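PDB 3RLK: A1 protein from Enterobacteria phage Qbeta, which is the read-through form of the viral coat protein, probably a minor component of the virion, and carries an extra C-terminal domain. Local coordinates for residues P23-Y28 with D64-D69; D69-T74 with A185-P190; S81-T86 with D153-G158. All coordinates share one frame; numbering follows the deposited sequence.

Interaction 1 of 3, residues P23-Y28 with D64-D69; sequences PGTGKY and DVALKD
This is a polar surface contact between two irregular loops: 23-28, which leaves the proline-rich N-terminal segment, and 64-69, which follows strand 62-63. The carboxylate of D69 is its centre. T25 N and A66 N approach D69 OD2 from opposite faces of the carboxylate, each well out of its plane: T25 N at 2.8 Å, nearly straight at 168°, and A66 N, from the same loop as D69, at 2.7 Å. The other oxygen, OD1, receives the T25 hydroxyl OG1 at 2.7 Å on its syn lone pair. T25 can offer amide and hydroxyl to the same group because its OG1 sits in the crowded position between N and the carbonyl carbon (chi1 62°). A buried aspartate thus gathers amides of both loops and fixes the path of the chain as it leaves the proline-rich segment. K68 curls back so that its NZ makes a longer bond of 3.3 Å to T25 OG1, a positive charge that may further stabilise the acid. The turn behind D69 is closed by D69 N on A66 O.

At the far side K27 and D64 run alongside each other, and K27 NZ forms a salt bridge with D64 OD1 at 2.7 Å, standing well above the carboxylate plane. Inward, the Y28 ring lies beside L67: CD2 meets L67 CB at 3.8 Å, and L67 CD1 sits over one ring face. A water joins K27 O to L67 N.

Y28 OH accepts the amide of V188, and the Y28 backbone bonds with F63 of strand 62-63. Strand 183-188 lies beneath, with Y28 and L67 resting on I187 and V65 on A185.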
ATOM      1  N   PRO A  23     -12.200  12.287  -7.355  1.00 22.26           N
ATOM      2  CA  PRO A  23     -12.106  11.362  -8.498  1.00 20.93           C
ATOM      3  C   PRO A  23     -10.761  11.496  -9.176  1.00 18.98           C
ATOM      4  O   PRO A  23     -10.070  12.503  -9.018  1.00 18.00           O
ATOM      5  CB  PRO A  23     -13.205  11.848  -9.445  1.00 22.43           C
ATOM      6  CG  PRO A  23     -13.315  13.410  -9.138  1.00 21.67           C
ATOM      7  CD  PRO A  23     -12.825  13.587  -7.682  1.00 22.73           C
ATOM      8  N   GLY A  24     -10.435  10.497  -9.967  1.00 17.99           N
ATOM      9  CA  GLY A  24      -9.188  10.524 -10.714  1.00 16.04           C
ATOM     10  C   GLY A  24      -9.470  11.221 -12.035  1.00 17.07           C
ATOM     11  O   GLY A  24     -10.593  11.201 -12.546  1.00 16.60           O
ATOM     12  N   THR A  25      -8.418  11.818 -12.580  1.00 17.21           N
ATOM     13  CA  THR A  25      -8.474  12.464 -13.882  1.00 17.46           C
ATOM     14  C   THR A  25      -7.748  11.722 -14.991  1.00 17.07           C
ATOM     15  O   THR A  25      -7.615  12.259 -16.110  1.00 18.86           O
ATOM     16  CB  THR A  25      -7.850  13.830 -13.854  1.00 17.63           C
ATOM     17  OG1 THR A  25      -6.457  13.718 -13.501  1.00 19.52           O
ATOM     18  CG2 THR A  25      -8.615  14.758 -12.885  1.00 21.13           C
ATOM     19  N   GLY A  26      -7.258  10.517 -14.699  1.00 15.83           N
ATOM     20  CA  GLY A  26      -6.520   9.730 -15.741  1.00 14.94           C
ATOM     21  C   GLY A  26      -6.311   8.300 -15.310  1.00 15.18           C
ATOM     22  O   GLY A  26      -6.966   7.797 -14.385  1.00 13.32           O
ATOM     23  N   LYS A  27      -5.365   7.631 -15.953  1.00 15.37           N
ATOM     24  CA  LYS A  27      -5.035   6.213 -15.575  1.00 14.49           C
ATOM     25  C   LYS A  27      -3.495   6.178 -15.375  1.00 13.03           C
ATOM     26  O   LYS A  27      -2.735   7.036 -15.884  1.00 14.52           O
ATOM     27  CB  LYS A  27      -5.355   5.238 -16.713  1.00 16.04           C
ATOM     28  CG  LYS A  27      -6.782   5.304 -17.317  1.00 21.81           C
ATOM     29  CD  LYS A  27      -7.510   4.000 -17.024  1.00 31.94           C
ATOM     30  CE  LYS A  27      -9.027   4.020 -17.356  1.00 34.58           C
ATOM     31  NZ  LYS A  27      -9.877   4.563 -16.223  1.00 38.73           N
ATOM     32  N   TYR A  28      -3.036   5.185 -14.652  1.00 11.62           N
ATOM     33  CA  TYR A  28      -1.593   5.030 -14.365  1.00 10.92           C
ATOM     34  C   TYR A  28      -1.321   3.530 -14.182  1.00 11.58           C
ATOM     35  O   TYR A  28      -1.884   2.868 -13.279  1.00 11.00           O
ATOM     36  CB  TYR A  28      -1.288   5.784 -13.078  1.00 10.27           C
ATOM     37  CG  TYR A  28       0.138   5.641 -12.595  1.00 12.33           C
ATOM     38  CD1 TYR A  28       0.462   4.823 -11.489  1.00 12.77           C
ATOM     39  CD2 TYR A  28       1.159   6.347 -13.211  1.00 14.42           C
ATOM     40  CE1 TYR A  28       1.723   4.700 -11.003  1.00 10.51           C
ATOM     41  CE2 TYR A  28       2.496   6.236 -12.719  1.00 12.92           C
ATOM     42  CZ  TYR A  28       2.779   5.447 -11.614  1.00  9.89           C
ATOM     43  OH  TYR A  28       4.104   5.382 -11.237  1.00 11.62           O
ATOM     44  N   ASP A  64      -7.166   3.763 -11.793  1.00 15.19           N
ATOM     45  CA  ASP A  64      -8.027   4.772 -12.399  1.00 17.00           C
ATOM     46  C   ASP A  64      -7.756   6.108 -11.707  1.00 16.08           C
ATOM     47  O   ASP A  64      -8.685   6.768 -11.225  1.00 16.42           O
ATOM     48  CB  ASP A  64      -9.483   4.370 -12.195  1.00 18.25           C
ATOM     49  CG  ASP A  64      -9.874   3.140 -13.007  1.00 25.28           C
ATOM     50  OD1 ASP A  64      -9.330   2.953 -14.130  1.00 36.30           O
ATOM     51  OD2 ASP A  64     -10.783   2.404 -12.555  1.00 33.51           O
ATOM     52  N   VAL A  65      -6.483   6.442 -11.578  1.00 15.47           N
ATOM     53  CA  VAL A  65      -6.072   7.830 -11.231  1.00 14.84           C
ATOM     54  C   VAL A  65      -4.913   8.159 -12.130  1.00 15.87           C
ATOM     55  O   VAL A  65      -4.195   7.184 -12.535  1.00 15.04           O
ATOM     56  CB  VAL A  65      -5.577   7.997  -9.756  1.00 16.19           C
ATOM     57  CG1 VAL A  65      -6.690   7.944  -8.830  1.00 15.94           C
ATOM     58  CG2 VAL A  65      -4.459   6.967  -9.363  1.00 13.79           C
ATOM     59  N   ALA A  66      -4.698   9.465 -12.430  1.00 14.16           N
ATOM     60  CA  ALA A  66      -3.446   9.934 -13.086  1.00 14.78           C
ATOM     61  C   ALA A  66      -2.379  10.047 -12.007  1.00 14.37           C
ATOM     62  O   ALA A  66      -2.680  10.362 -10.847  1.00 12.83           O
ATOM     63  CB  ALA A  66      -3.586  11.302 -13.806  1.00 12.93           C
ATOM     64  N   LEU A  67      -1.117   9.817 -12.378  1.00 13.50           N
ATOM     65  CA  LEU A  67      -0.070  10.093 -11.396  1.00 11.72           C
ATOM     66  C   LEU A  67      -0.237  11.482 -10.828  1.00 12.88           C
ATOM     67  O   LEU A  67      -0.129  11.636  -9.589  1.00 14.50           O
ATOM     68  CB  LEU A  67       1.315  10.000 -12.021  1.00 11.81           C
ATOM     69  CG  LEU A  67       2.493  10.313 -11.108  1.00 15.36           C
ATOM     70  CD1 LEU A  67       2.600   9.308  -9.957  1.00 11.17           C
ATOM     71  CD2 LEU A  67       3.703  10.171 -12.038  1.00 17.85           C
ATOM     72  N   LYS A  68      -0.480  12.479 -11.673  1.00 13.46           N
ATOM     73  CA  LYS A  68      -0.503  13.857 -11.108  1.00 15.77           C
ATOM     74  C   LYS A  68      -1.615  13.996 -10.051  1.00 16.54           C
ATOM     75  O   LYS A  68      -1.513  14.888  -9.192  1.00 14.92           O
ATOM     76  CB  LYS A  68      -0.622  14.951 -12.164  1.00 18.09           C
ATOM     77  CG  LYS A  68      -1.981  15.082 -12.901  1.00 23.35           C
ATOM     78  CD  LYS A  68      -2.148  16.406 -13.605  1.00 31.58           C
ATOM     79  CE  LYS A  68      -3.623  16.797 -13.618  1.00 34.89           C
ATOM     80  NZ  LYS A  68      -4.397  16.005 -14.632  1.00 39.96           N
ATOM     81  N   ASP A  69      -2.641  13.132 -10.070  1.00 14.61           N
ATOM     82  CA  ASP A  69      -3.712  13.269  -9.047  1.00 14.72           C
ATOM     83  C   ASP A  69      -3.219  13.096  -7.610  1.00 14.85           C
ATOM     84  O   ASP A  69      -3.818  13.646  -6.657  1.00 15.61           O
ATOM     85  CB  ASP A  69      -4.835  12.229  -9.247  1.00 14.85           C
ATOM     86  CG  ASP A  69      -5.577  12.438 -10.547  1.00 17.38           C
ATOM     87  OD1 ASP A  69      -5.562  13.625 -10.981  1.00 16.00           O
ATOM     88  OD2 ASP A  69      -6.079  11.462 -11.161  1.00 14.93           O
TER
HETATM   89  O   HOH W   1      -0.568   9.009 -14.982  1.00 15.21           O

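Interaction 2 of 3, residues D69-T74 with A185-P190; sequences DLLGNT and AVIVVP
Apolar side chains alone join 69-74 to 185-190, where the short strand 71-72 and the residue before it pack on one face of the three-stranded antiparallel sheet through its edge strand 183-188. No hydrogen bond crosses, and the closest CA atoms, those of L71 and V189, are 8.2 Å apart. L70 is extended beyond CG (chi2 174°), and its CD1 reaches two residues that point to the same face of the strand: I187 CG2 at 3.6 Å and A185 CB at 3.8 Å. L70 and I187 run antiparallel alongside one another. I187 has CG1 in the crowded position between N and the carbonyl carbon (chi1 63°), which sends its CD1 on to L71 CD2 at 4.0 Å.

L71 divides its two methyls. CD2 takes I187 CD1 and, obliquely, V189 CG2, whereas CD1 meets the P190 ring tip to tip, 3.7 Å from P190 CD. The leucine pair therefore follows the chain from the strand into the segment V189-P190 that comes after it.

Behind this layer, A185 and I187 bond through their backbones to V157 and V155 of strand 154-159, while strand 71-72 is paired antiparallel with 90-91.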
ATOM      1  N   ASP A  69      -2.641  13.132 -10.070  1.00 14.61           N
ATOM      2  CA  ASP A  69      -3.712  13.269  -9.047  1.00 14.72           C
ATOM      3  C   ASP A  69      -3.219  13.096  -7.610  1.00 14.85           C
ATOM      4  O   ASP A  69      -3.818  13.646  -6.657  1.00 15.61           O
ATOM      5  CB  ASP A  69      -4.835  12.229  -9.247  1.00 14.85           C
ATOM      6  CG  ASP A  69      -5.577  12.438 -10.547  1.00 17.38           C
ATOM      7  OD1 ASP A  69      -5.562  13.625 -10.981  1.00 16.00           O
ATOM      8  OD2 ASP A  69      -6.079  11.462 -11.161  1.00 14.93           O
ATOM      9  N   LEU A  70      -2.139  12.323  -7.472  1.00 12.79           N
ATOM     10  CA  LEU A  70      -1.609  11.966  -6.159  1.00 11.51           C
ATOM     11  C   LEU A  70      -0.469  12.838  -5.708  1.00 11.43           C
ATOM     12  O   LEU A  70       0.042  12.612  -4.589  1.00 10.54           O
ATOM     13  CB  LEU A  70      -1.137  10.509  -6.177  1.00 11.78           C
ATOM     14  CG  LEU A  70      -2.096   9.508  -6.819  1.00 15.58           C
ATOM     15  CD1 LEU A  70      -1.476   8.121  -6.907  1.00 13.68           C
ATOM     16  CD2 LEU A  70      -3.466   9.379  -6.086  1.00 10.69           C
ATOM     17  N   LEU A  71      -0.029  13.755  -6.597  1.00 10.68           N
ATOM     18  CA  LEU A  71       1.134  14.598  -6.372  1.00 11.64           C
ATOM     19  C   LEU A  71       0.722  16.057  -6.060  1.00 12.37           C
ATOM     20  O   LEU A  71      -0.395  16.470  -6.347  1.00 14.32           O
ATOM     21  CB  LEU A  71       2.072  14.623  -7.545  1.00 11.51           C
ATOM     22  CG  LEU A  71       2.664  13.216  -7.871  1.00  9.17           C
ATOM     23  CD1 LEU A  71       3.627  13.406  -9.044  1.00 15.89           C
ATOM     24  CD2 LEU A  71       3.337  12.440  -6.719  1.00 10.42           C
ATOM     25  N   GLY A  72       1.567  16.768  -5.338  1.00 13.41           N
ATOM     26  CA  GLY A  72       1.250  18.162  -5.064  1.00 14.03           C
ATOM     27  C   GLY A  72       2.392  18.742  -4.313  1.00 15.54           C
ATOM     28  O   GLY A  72       3.551  18.332  -4.532  1.00 14.18           O
ATOM     29  N   ASN A  73       2.083  19.708  -3.440  1.00 13.78           N
ATOM     30  CA  ASN A  73       3.154  20.353  -2.689  1.00 16.04           C
ATOM     31  C   ASN A  73       3.264  20.123  -1.168  1.00 17.13           C
ATOM     32  O   ASN A  73       3.969  20.878  -0.438  1.00 16.59           O
ATOM     33  CB  ASN A  73       3.185  21.881  -3.028  1.00 12.83           C
ATOM     34  CG  ASN A  73       1.951  22.603  -2.519  1.00 17.85           C
ATOM     35  OD1 ASN A  73       1.132  22.019  -1.822  1.00 16.40           O
ATOM     36  ND2 ASN A  73       1.808  23.855  -2.864  1.00 21.34           N
ATOM     37  N   THR A  74       2.594  19.090  -0.670  1.00 14.87           N
ATOM     38  CA  THR A  74       2.666  18.791   0.748  1.00 16.92           C
ATOM     39  C   THR A  74       3.719  17.683   1.054  1.00 16.67           C
ATOM     40  O   THR A  74       4.198  16.993   0.130  1.00 16.85           O
ATOM     41  CB  THR A  74       1.279  18.440   1.280  1.00 17.75           C
ATOM     42  OG1 THR A  74       0.900  17.146   0.794  1.00 17.62           O
ATOM     43  CG2 THR A  74       0.227  19.489   0.861  1.00 15.70           C
ATOM     44  N   ALA A 185      -3.307   3.647  -4.871  1.00 11.85           N
ATOM     45  CA  ALA A 185      -2.344   3.341  -5.948  1.00 12.67           C
ATOM     46  C   ALA A 185      -0.943   3.088  -5.407  1.00 11.50           C
ATOM     47  O   ALA A 185      -0.637   3.431  -4.254  1.00 11.03           O
ATOM     48  CB  ALA A 185      -2.311   4.455  -7.006  1.00 13.88           C
ATOM     49  N   VAL A 186      -0.091   2.457  -6.233  1.00  9.03           N
ATOM     50  CA  VAL A 186       1.336   2.313  -5.898  1.00  9.52           C
ATOM     51  C   VAL A 186       1.998   3.073  -7.025  1.00  7.97           C
ATOM     52  O   VAL A 186       1.689   2.851  -8.257  1.00  9.67           O
ATOM     53  CB  VAL A 186       1.855   0.803  -5.919  1.00 10.68           C
ATOM     54  CG1 VAL A 186       3.410   0.781  -5.847  1.00 12.28           C
ATOM     55  CG2 VAL A 186       1.312  -0.006  -4.760  1.00 10.10           C
ATOM     56  N   ILE A 187       2.903   3.994  -6.661  1.00  9.72           N
ATOM     57  CA  ILE A 187       3.560   4.824  -7.680  1.00  8.67           C
ATOM     58  C   ILE A 187       5.071   4.784  -7.532  1.00  9.56           C
ATOM     59  O   ILE A 187       5.585   4.382  -6.469  1.00 11.24           O
ATOM     60  CB  ILE A 187       3.078   6.356  -7.640  1.00  9.21           C
ATOM     61  CG1 ILE A 187       3.489   6.954  -6.284  1.00 11.47           C
ATOM     62  CG2 ILE A 187       1.539   6.423  -7.713  1.00  8.82           C
ATOM     63  CD1 ILE A 187       3.208   8.504  -6.171  1.00  8.53           C
ATOM     64  N   VAL A 188       5.742   5.263  -8.583  1.00  8.08           N
ATOM     65  CA  VAL A 188       7.120   5.736  -8.462  1.00 10.11           C
ATOM     66  C   VAL A 188       7.104   7.296  -8.344  1.00 11.31           C
ATOM     67  O   VAL A 188       6.678   7.995  -9.262  1.00 12.08           O
ATOM     68  CB  VAL A 188       8.025   5.213  -9.605  1.00  8.05           C
ATOM     69  CG1 VAL A 188       9.410   5.887  -9.506  1.00  9.43           C
ATOM     70  CG2 VAL A 188       8.256   3.643  -9.513  1.00  9.21           C
ATOM     71  N   VAL A 189       7.460   7.840  -7.170  1.00 11.79           N
ATOM     72  CA  VAL A 189       7.376   9.312  -7.032  1.00 12.90           C
ATOM     73  C   VAL A 189       8.472   9.998  -7.877  1.00 12.71           C
ATOM     74  O   VAL A 189       9.662   9.704  -7.713  1.00 12.73           O
ATOM     75  CB  VAL A 189       7.367   9.767  -5.563  1.00 13.59           C
ATOM     76  CG1 VAL A 189       8.635   9.322  -4.843  1.00 15.89           C
ATOM     77  CG2 VAL A 189       7.139  11.286  -5.435  1.00 13.37           C
ATOM     78  N   PRO A 190       8.086  10.916  -8.774  1.00 14.00           N
ATOM     79  CA  PRO A 190       9.126  11.662  -9.575  1.00 15.03           C
ATOM     80  C   PRO A 190      10.067  12.502  -8.739  1.00 16.15           C
ATOM     81  O   PRO A 190       9.665  13.131  -7.752  1.00 16.65           O
ATOM     82  CB  PRO A 190       8.320  12.618 -10.449  1.00 15.08           C
ATOM     83  CG  PRO A 190       6.898  12.035 -10.419  1.00 15.59           C
ATOM     84  CD  PRO A 190       6.737  11.436  -9.030  1.00 13.04           C
TER

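Interaction 3 of 3, residues S81-T86 with D153-G158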
ATOM      1  N   SER A  81      12.084   6.533   5.695  1.00 16.24           N
ATOM      2  CA  SER A  81      13.166   7.379   5.144  1.00 17.06           C
ATOM      3  C   SER A  81      13.651   7.036   3.734  1.00 16.20           C
ATOM      4  O   SER A  81      14.721   7.474   3.309  1.00 17.81           O
ATOM      5  CB  SER A  81      14.339   7.367   6.105  1.00 18.25           C
ATOM      6  OG  SER A  81      13.990   8.112   7.258  1.00 22.88           O
ATOM      7  N   ARG A  82      12.872   6.280   2.977  1.00 15.17           N
ATOM      8  CA  ARG A  82      13.338   5.899   1.630  1.00 14.81           C
ATOM      9  C   ARG A  82      13.402   7.059   0.634  1.00 15.33           C
ATOM     10  O   ARG A  82      14.028   6.955  -0.456  1.00 15.21           O
ATOM     11  CB  ARG A  82      12.464   4.763   1.102  1.00 14.41           C
ATOM     12  CG  ARG A  82      12.620   3.478   1.918  1.00 12.33           C
ATOM     13  CD  ARG A  82      11.888   2.276   1.244  1.00 11.26           C
ATOM     14  NE  ARG A  82      10.420   2.527   1.150  1.00 13.67           N
ATOM     15  CZ  ARG A  82       9.751   2.954   0.071  1.00 11.60           C
ATOM     16  NH1 ARG A  82      10.346   3.153  -1.133  1.00  9.48           N
ATOM     17  NH2 ARG A  82       8.413   3.188   0.209  1.00 12.46           N
ATOM     18  N   LEU A  83      12.688   8.144   0.978  1.00 15.00           N
ATOM     19  CA  LEU A  83      12.595   9.321   0.111  1.00 15.54           C
ATOM     20  C   LEU A  83      13.425  10.466   0.622  1.00 16.97           C
ATOM     21  O   LEU A  83      13.387  11.555   0.065  1.00 17.80           O
ATOM     22  CB  LEU A  83      11.135   9.780  -0.013  1.00 17.26           C
ATOM     23  CG  LEU A  83      10.190   8.679  -0.502  1.00 13.53           C
ATOM     24  CD1 LEU A  83       8.805   9.181  -0.453  1.00 22.54           C
ATOM     25  CD2 LEU A  83      10.566   8.294  -1.952  1.00 17.03           C
ATOM     26  N   SER A  84      14.173  10.242   1.698  1.00 18.22           N
ATOM     27  CA  SER A  84      14.881  11.366   2.308  1.00 17.50           C
ATOM     28  C   SER A  84      16.185  11.780   1.625  1.00 17.39           C
ATOM     29  O   SER A  84      16.753  12.784   1.988  1.00 16.85           O
ATOM     30  CB  SER A  84      15.157  11.067   3.797  1.00 17.95           C
ATOM     31  OG  SER A  84      15.975   9.904   3.948  1.00 22.48           O
ATOM     32  N   TYR A  85      16.648  11.002   0.653  1.00 17.75           N
ATOM     33  CA  TYR A  85      18.003  11.135   0.142  1.00 15.87           C
ATOM     34  C   TYR A  85      18.119  12.185  -0.983  1.00 16.21           C
ATOM     35  O   TYR A  85      19.206  12.558  -1.400  1.00 16.26           O
ATOM     36  CB  TYR A  85      18.518   9.724  -0.299  1.00 16.55           C
ATOM     37  CG  TYR A  85      17.868   9.191  -1.583  1.00 14.53           C
ATOM     38  CD1 TYR A  85      16.599   8.539  -1.553  1.00 16.64           C
ATOM     39  CD2 TYR A  85      18.482   9.367  -2.793  1.00 13.53           C
ATOM     40  CE1 TYR A  85      16.016   8.095  -2.730  1.00 11.03           C
ATOM     41  CE2 TYR A  85      17.917   8.848  -4.017  1.00 15.23           C
ATOM     42  CZ  TYR A  85      16.693   8.229  -3.952  1.00 13.53           C
ATOM     43  OH  TYR A  85      16.121   7.773  -5.135  1.00 14.06           O
ATOM     44  N   THR A  86      16.982  12.638  -1.497  1.00 15.83           N
ATOM     45  CA  THR A  86      16.942  13.602  -2.614  1.00 17.32           C
ATOM     46  C   THR A  86      15.594  14.296  -2.639  1.00 16.97           C
ATOM     47  O   THR A  86      14.698  13.950  -1.826  1.00 17.52           O
ATOM     48  CB  THR A  86      17.276  12.887  -3.965  1.00 17.04           C
ATOM     49  OG1 THR A  86      17.643  13.830  -4.971  1.00 20.74           O
ATOM     50  CG2 THR A  86      16.149  11.943  -4.475  1.00 16.09           C
ATOM     51  N   ASP A 153      12.219   4.047  -5.460  1.00 10.50           N
ATOM     52  CA  ASP A 153      11.425   5.225  -5.091  1.00  9.55           C
ATOM     53  C   ASP A 153       9.892   4.938  -5.131  1.00 11.41           C
ATOM     54  O   ASP A 153       9.066   5.785  -5.567  1.00 10.85           O
ATOM     55  CB  ASP A 153      11.708   6.374  -6.038  1.00 11.45           C
ATOM     56  CG  ASP A 153      13.137   6.852  -5.959  1.00 12.12           C
ATOM     57  OD1 ASP A 153      13.807   6.557  -4.941  1.00 13.44           O
ATOM     58  OD2 ASP A 153      13.507   7.518  -6.946  1.00 14.90           O
ATOM     59  N   GLY A 154       9.535   3.736  -4.698  1.00 11.06           N
ATOM     60  CA  GLY A 154       8.127   3.296  -4.703  1.00 11.21           C
ATOM     61  C   GLY A 154       7.386   3.862  -3.521  1.00 11.16           C
ATOM     62  O   GLY A 154       7.929   3.912  -2.401  1.00 12.62           O
ATOM     63  N   VAL A 155       6.143   4.307  -3.755  1.00 11.97           N
ATOM     64  CA  VAL A 155       5.261   4.754  -2.692  1.00 11.37           C
ATOM     65  C   VAL A 155       3.863   4.094  -2.825  1.00 11.81           C
ATOM     66  O   VAL A 155       3.266   4.008  -3.931  1.00 10.86           O
ATOM     67  CB  VAL A 155       5.120   6.300  -2.809  1.00 13.50           C
ATOM     68  CG1 VAL A 155       4.251   6.895  -1.720  1.00 13.51           C
ATOM     69  CG2 VAL A 155       6.474   6.920  -2.775  1.00 14.98           C
ATOM     70  N   ILE A 156       3.377   3.627  -1.676  1.00 10.98           N
ATOM     71  CA  ILE A 156       2.010   3.146  -1.595  1.00 12.36           C
ATOM     72  C   ILE A 156       1.221   4.363  -1.071  1.00 11.49           C
ATOM     73  O   ILE A 156       1.471   4.855   0.078  1.00 12.71           O
ATOM     74  CB  ILE A 156       1.873   1.971  -0.597  1.00 11.07           C
ATOM     75  CG1 ILE A 156       2.837   0.810  -0.955  1.00 11.05           C
ATOM     76  CG2 ILE A 156       0.404   1.449  -0.581  1.00  9.60           C
ATOM     77  CD1 ILE A 156       3.164  -0.124   0.184  1.00 10.02           C
ATOM     78  N   VAL A 157       0.232   4.744  -1.874  1.00 10.92           N
ATOM     79  CA  VAL A 157      -0.592   5.922  -1.583  1.00 11.10           C
ATOM     80  C   VAL A 157      -1.971   5.482  -1.132  1.00 12.65           C
ATOM     81  O   VAL A 157      -2.712   4.852  -1.859  1.00 11.88           O
ATOM     82  CB  VAL A 157      -0.731   6.896  -2.808  1.00 10.88           C
ATOM     83  CG1 VAL A 157      -1.474   8.169  -2.356  1.00 11.13           C
ATOM     84  CG2 VAL A 157       0.652   7.329  -3.344  1.00 12.79           C
ATOM     85  N   GLY A 158      -2.317   5.855   0.084  1.00 11.72           N
ATOM     86  CA  GLY A 158      -3.688   5.670   0.544  1.00 12.19           C
ATOM     87  C   GLY A 158      -4.464   6.982   0.688  1.00  9.46           C
ATOM     88  O   GLY A 158      -3.979   8.043   0.316  1.00 12.02           O
TER
HETATM   89  O   HOH W   2      12.764   2.834  -2.412  1.00 15.98           O
HETATM   90  O   HOH W   3      14.145   5.353  -2.682  1.00 22.56           O
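R82 carries this contact, and its chain can be followed outward from the type I turn S81-S84. CB points toward strand 154-159, and CG stands anti to the carbonyl carbon (chi1 -65°). The chain stays extended through CD, then bends at chi3 (-62°) to bring the guanidinium round to G154. NE is engaged in a salt bridge with D80, which holds that edge of the group. At the tip, NH1 and NH2 converge on a single acceptor, G154 O, each at 2.8 Å. The oxygen lies in the guanidinium plane, so the grip is flat, although both N-H bonds are bent toward their shared target. NH1 also donates to a water, 2.8 Å away, that has a weak link to D153 N.

A second polar connection comes from Y85. Its OH donates to D153 OD1 at 2.6 Å, on the syn lone pair, with the carboxylate near the ring's edge and its plane turned 35° from the ring. Another water donates both to R82 O and to D153 OD1, at 2.7 Å and 2.6 Å, so D153 is tied to the loop twice, directly by Y85 and through water to R82 O. On the buried side L83 CD1 meets V155 CG2 at 4.0 Å, the two side chains crossing at about a right angle. S84 tightens the turn, its N and OG both bonding to S81 O.

The result is a two-nitrogen, end-on arginine grip on one main-chain carbonyl, fastening the type I turn to the start of the central strand of the three-stranded antiparallel sheet.

Overall arrangement
The three contacts meet around one antiparallel sheet. Strand 183-188 is the common element: interactions 1 and 2 both cover it, and along its edge it is bonded to strand 154-159, which interaction 3 fastens at its start. Interactions 1 and 2 share D69 and have centres 10 Å apart, so the surface loops of 23-28 and 64-69 lead straight into the buried leucine layer. Interactions 2 and 3 are also 10 Å apart; besides the strand pairing, V189 CG1 packs on L83 CD2 at 3.6 Å. Interaction 3 is nested within the chain loop that interaction 2 closes. Interactions 1 and 3 do not touch, their centres being 19 Å apart.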